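Local coordinates for protein complement C1r subcomponent (Homo sapiens, PDB 6F1D) that is a serine protease of the complement C1 complex that cleaves and activates C1s, represented here by its second CUB domain, at residues 8-20 with 104-116. Sequence-based numbering, arbitrary orientation.
Sequences YTEASGYISSLEY and DSRGWKLRYTTEI. With NA (sodium ion), chain C.
Ile15 reaches Trp108, Leu110 and Tyr112 on the inner face of the sheet: CG2 lies alongside the indole, 3.9 Å from Trp108 CZ3, while CD1 meets the Tyr112 ring. That ring stands up from its strand, CG held between backbone N and carbonyl carbon (chi1 76°), and spreads one face over the peptide of Ser12 and Gly13, with Gly13 N above its centre. Ile34 and Leu44 also pack against it. Beyond, Tyr112 OH donates to Glu10 O at 2.9 Å, from above the carbonyl plane. A leucine in place of Tyr112 would probably leave the Glu10 carbonyl without this donor and the Ser12-Gly13 peptide poorly covered. Strands 13-16 and 109-116 run antiparallel, paired through Gly13 with Tyr112 and Ile15 with Leu110; Leu110 N to Ile15 O measures 2.9 Å. On the outer face Lys109 CB lies over the face of the Tyr20 ring, 3.6 Å from Tyr20 CZ. The extended lysine chain carries Lys109 NZ over the face of the Tyr14 ring, 5.0 Å from the ring centroid, a cation-pi contact. At one end Thr114 OG1 bonds Ala11 O in the carbonyl plane, 2.9 Å away. At the other, Ser17 OG accepts from Trp108 N (3.0 Å) and, like Leu18 O, binds the sodium ion. Strand 13-16 thus forms the edge of one sheet of the CUB beta-sandwich, paired antiparallel with 109-116.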
# COMPACT_ATOMS: atom_id res chain seq x y z
N TYR A 8 -4.78 -10.17 -5.05
CA TYR A 8 -4.13 -10.07 -6.35
C TYR A 8 -3.21 -11.27 -6.53
O TYR A 8 -2.30 -11.49 -5.72
CB TYR A 8 -3.31 -8.77 -6.43
CG TYR A 8 -4.18 -7.54 -6.29
CD1 TYR A 8 -4.46 -7.03 -5.04
CD2 TYR A 8 -4.76 -6.92 -7.40
CE1 TYR A 8 -5.28 -5.94 -4.86
CE2 TYR A 8 -5.60 -5.80 -7.25
CZ TYR A 8 -5.85 -5.32 -5.97
OH TYR A 8 -6.66 -4.22 -5.73
N THR A 9 -3.43 -12.05 -7.57
CA THR A 9 -2.60 -13.21 -7.84
C THR A 9 -1.98 -13.22 -9.24
O THR A 9 -1.28 -14.17 -9.56
CB THR A 9 -3.40 -14.50 -7.66
OG1 THR A 9 -4.37 -14.56 -8.70
CG2 THR A 9 -4.12 -14.49 -6.30
N GLU A 10 -2.23 -12.22 -10.08
CA GLU A 10 -1.59 -12.20 -11.39
C GLU A 10 -0.10 -11.85 -11.26
O GLU A 10 0.37 -11.41 -10.22
CB GLU A 10 -2.32 -11.22 -12.31
CG GLU A 10 -3.53 -11.84 -13.00
CD GLU A 10 -4.72 -10.89 -13.09
OE1 GLU A 10 -5.84 -11.31 -12.74
OE2 GLU A 10 -4.53 -9.73 -13.53
N ALA A 11 0.66 -12.06 -12.34
CA ALA A 11 2.10 -11.81 -12.33
C ALA A 11 2.46 -10.34 -12.17
O ALA A 11 3.57 -10.02 -11.76
CB ALA A 11 2.75 -12.32 -13.62
N SER A 12 1.56 -9.43 -12.53
CA SER A 12 1.80 -8.03 -12.23
C SER A 12 0.45 -7.35 -12.07
O SER A 12 -0.58 -7.87 -12.51
CB SER A 12 2.61 -7.37 -13.33
OG SER A 12 1.93 -7.50 -14.58
N GLY A 13 0.46 -6.16 -11.49
CA GLY A 13 -0.80 -5.43 -11.46
C GLY A 13 -0.68 -4.13 -10.71
O GLY A 13 0.35 -3.81 -10.12
N TYR A 14 -1.77 -3.39 -10.71
CA TYR A 14 -1.84 -2.12 -10.01
C TYR A 14 -2.75 -2.26 -8.79
O TYR A 14 -3.77 -2.96 -8.83
CB TYR A 14 -2.38 -1.00 -10.90
CG TYR A 14 -1.49 -0.53 -12.03
CD1 TYR A 14 -1.74 -0.95 -13.34
CD2 TYR A 14 -0.44 0.36 -11.80
CE1 TYR A 14 -0.96 -0.51 -14.38
CE2 TYR A 14 0.35 0.80 -12.86
CZ TYR A 14 0.08 0.35 -14.13
OH TYR A 14 0.85 0.78 -15.16
N ILE A 15 -2.38 -1.58 -7.72
CA ILE A 15 -3.18 -1.55 -6.51
C ILE A 15 -3.24 -0.10 -6.07
O ILE A 15 -2.20 0.56 -6.06
CB ILE A 15 -2.54 -2.42 -5.40
CG1 ILE A 15 -2.15 -3.80 -5.96
CG2 ILE A 15 -3.45 -2.45 -4.17
CD1 ILE A 15 -1.60 -4.75 -4.92
N SER A 16 -4.42 0.40 -5.70
CA SER A 16 -4.45 1.78 -5.24
C SER A 16 -5.48 1.94 -4.12
O SER A 16 -6.36 1.09 -3.93
CB SER A 16 -4.74 2.73 -6.41
OG SER A 16 -6.00 2.45 -7.00
N SER A 17 -5.37 3.04 -3.40
CA SER A 17 -6.39 3.40 -2.44
C SER A 17 -7.71 3.76 -3.15
O SER A 17 -7.76 4.14 -4.31
CB SER A 17 -5.93 4.59 -1.59
OG SER A 17 -5.46 5.65 -2.40
N LEU A 18 -8.81 3.66 -2.39
CA LEU A 18 -10.13 3.92 -2.94
C LEU A 18 -10.24 5.35 -3.49
O LEU A 18 -9.83 6.31 -2.84
CB LEU A 18 -11.17 3.70 -1.86
CG LEU A 18 -11.49 2.23 -1.58
CD1 LEU A 18 -12.34 2.15 -0.32
CD2 LEU A 18 -12.19 1.58 -2.77
N GLU A 19 -10.77 5.47 -4.70
CA GLU A 19 -11.01 6.75 -5.36
C GLU A 19 -9.72 7.49 -5.75
O GLU A 19 -9.76 8.68 -6.04
CB GLU A 19 -11.91 7.66 -4.50
CG GLU A 19 -13.31 7.12 -4.37
CD GLU A 19 -14.05 7.26 -5.67
OE1 GLU A 19 -13.82 6.43 -6.59
OE2 GLU A 19 -14.84 8.23 -5.80
N TYR A 20 -8.59 6.82 -5.79
CA TYR A 20 -7.36 7.47 -6.26
C TYR A 20 -7.56 8.03 -7.67
O TYR A 20 -8.08 7.32 -8.53
CB TYR A 20 -6.24 6.44 -6.26
CG TYR A 20 -4.89 6.94 -6.73
CD1 TYR A 20 -3.99 7.47 -5.82
CD2 TYR A 20 -4.53 6.88 -8.08
CE1 TYR A 20 -2.74 7.91 -6.25
CE2 TYR A 20 -3.29 7.35 -8.51
CZ TYR A 20 -2.40 7.83 -7.58
OH TYR A 20 -1.16 8.30 -7.95
N ASP A 104 -8.61 15.36 3.40
CA ASP A 104 -8.72 15.18 1.96
C ASP A 104 -7.29 14.99 1.45
O ASP A 104 -6.54 15.96 1.34
CB ASP A 104 -9.37 16.39 1.30
CG ASP A 104 -10.91 16.40 1.45
OD1 ASP A 104 -11.55 15.40 1.02
OD2 ASP A 104 -11.46 17.39 1.97
N SER A 105 -6.89 13.75 1.23
CA SER A 105 -5.56 13.43 0.71
C SER A 105 -5.75 12.51 -0.48
O SER A 105 -6.68 11.69 -0.51
CB SER A 105 -4.66 12.74 1.77
OG SER A 105 -4.91 13.27 3.07
N ARG A 106 -4.82 12.60 -1.43
CA ARG A 106 -5.07 11.96 -2.71
C ARG A 106 -4.85 10.45 -2.67
O ARG A 106 -5.41 9.74 -3.50
CB ARG A 106 -4.21 12.60 -3.80
CG ARG A 106 -4.56 14.09 -4.01
CD ARG A 106 -3.65 14.72 -4.99
NE ARG A 106 -4.18 14.57 -6.33
CZ ARG A 106 -3.53 14.94 -7.43
NH1 ARG A 106 -2.33 15.51 -7.32
NH2 ARG A 106 -4.09 14.76 -8.62
N GLY A 107 -4.03 9.93 -1.73
CA GLY A 107 -3.88 8.48 -1.59
C GLY A 107 -2.66 7.91 -2.29
O GLY A 107 -1.68 8.62 -2.55
N TRP A 108 -2.69 6.64 -2.68
CA TRP A 108 -1.47 6.04 -3.20
C TRP A 108 -1.86 5.05 -4.28
O TRP A 108 -3.00 4.56 -4.32
CB TRP A 108 -0.68 5.32 -2.08
CG TRP A 108 -1.57 4.41 -1.31
CD1 TRP A 108 -2.31 4.75 -0.21
CD2 TRP A 108 -1.90 3.04 -1.59
NE1 TRP A 108 -3.02 3.66 0.23
CE2 TRP A 108 -2.80 2.61 -0.61
CE3 TRP A 108 -1.48 2.11 -2.57
CZ2 TRP A 108 -3.32 1.32 -0.56
CZ3 TRP A 108 -2.01 0.84 -2.53
CH2 TRP A 108 -2.90 0.45 -1.52
N LYS A 109 -0.89 4.73 -5.12
CA LYS A 109 -1.08 3.72 -6.15
C LYS A 109 0.29 3.10 -6.39
O LYS A 109 1.29 3.83 -6.45
CB LYS A 109 -1.60 4.36 -7.45
CG LYS A 109 -1.71 3.42 -8.64
CD LYS A 109 -2.59 4.06 -9.71
CE LYS A 109 -2.60 3.25 -10.99
NZ LYS A 109 -3.41 3.95 -12.04
N LEU A 110 0.33 1.79 -6.57
CA LEU A 110 1.58 1.07 -6.83
C LEU A 110 1.34 0.10 -7.97
O LEU A 110 0.20 -0.28 -8.26
CB LEU A 110 2.07 0.31 -5.59
CG LEU A 110 1.23 -0.84 -5.08
CD1 LEU A 110 1.54 -2.13 -5.84
CD2 LEU A 110 1.54 -1.07 -3.56
N ARG A 111 2.43 -0.27 -8.63
CA ARG A 111 2.47 -1.40 -9.54
C ARG A 111 3.39 -2.46 -8.94
O ARG A 111 4.52 -2.15 -8.53
CB ARG A 111 2.99 -1.01 -10.92
CG ARG A 111 3.17 -2.21 -11.88
CD ARG A 111 3.07 -1.82 -13.35
NE ARG A 111 2.91 -3.01 -14.20
CZ ARG A 111 3.89 -3.56 -14.89
NH1 ARG A 111 5.12 -3.03 -14.88
NH2 ARG A 111 3.64 -4.63 -15.62
N TYR A 112 2.90 -3.69 -8.87
CA TYR A 112 3.77 -4.80 -8.48
C TYR A 112 4.12 -5.62 -9.71
O TYR A 112 3.31 -5.74 -10.65
CB TYR A 112 3.11 -5.65 -7.39
CG TYR A 112 2.02 -6.57 -7.85
CD1 TYR A 112 2.32 -7.85 -8.30
CD2 TYR A 112 0.68 -6.19 -7.79
CE1 TYR A 112 1.30 -8.71 -8.74
CE2 TYR A 112 -0.33 -7.04 -8.22
CZ TYR A 112 -0.01 -8.30 -8.69
OH TYR A 112 -1.00 -9.16 -9.11
N THR A 113 5.33 -6.15 -9.72
CA THR A 113 5.77 -7.06 -10.76
C THR A 113 6.43 -8.23 -10.06
O THR A 113 6.76 -8.15 -8.88
CB THR A 113 6.76 -6.39 -11.71
OG1 THR A 113 7.77 -5.69 -10.93
CG2 THR A 113 6.03 -5.39 -12.67
N THR A 114 6.70 -9.29 -10.81
CA THR A 114 7.32 -10.47 -10.23
C THR A 114 8.63 -10.76 -10.94
O THR A 114 8.78 -10.56 -12.15
CB THR A 114 6.40 -11.70 -10.28
OG1 THR A 114 5.86 -11.84 -11.60
CG2 THR A 114 5.22 -11.53 -9.32
N GLU A 115 9.59 -11.20 -10.15
CA GLU A 115 10.90 -11.60 -10.60
C GLU A 115 11.00 -13.10 -10.44
O GLU A 115 10.57 -13.67 -9.42
CB GLU A 115 11.99 -10.90 -9.79
CG GLU A 115 13.40 -11.46 -9.99
CD GLU A 115 14.40 -10.97 -8.94
OE1 GLU A 115 14.13 -9.96 -8.26
OE2 GLU A 115 15.47 -11.61 -8.80
N ILE A 116 11.55 -13.74 -11.47
CA ILE A 116 11.69 -15.18 -11.51
C ILE A 116 12.95 -15.57 -10.76
O ILE A 116 14.04 -15.08 -11.07
CB ILE A 116 11.74 -15.67 -12.97
CG1 ILE A 116 10.36 -15.55 -13.62
CG2 ILE A 116 12.26 -17.09 -13.02
CD1 ILE A 116 10.17 -14.29 -14.40
NA NA C . -7.47 7.54 -2.84
O HOH W 1 0.40 -4.38 -14.64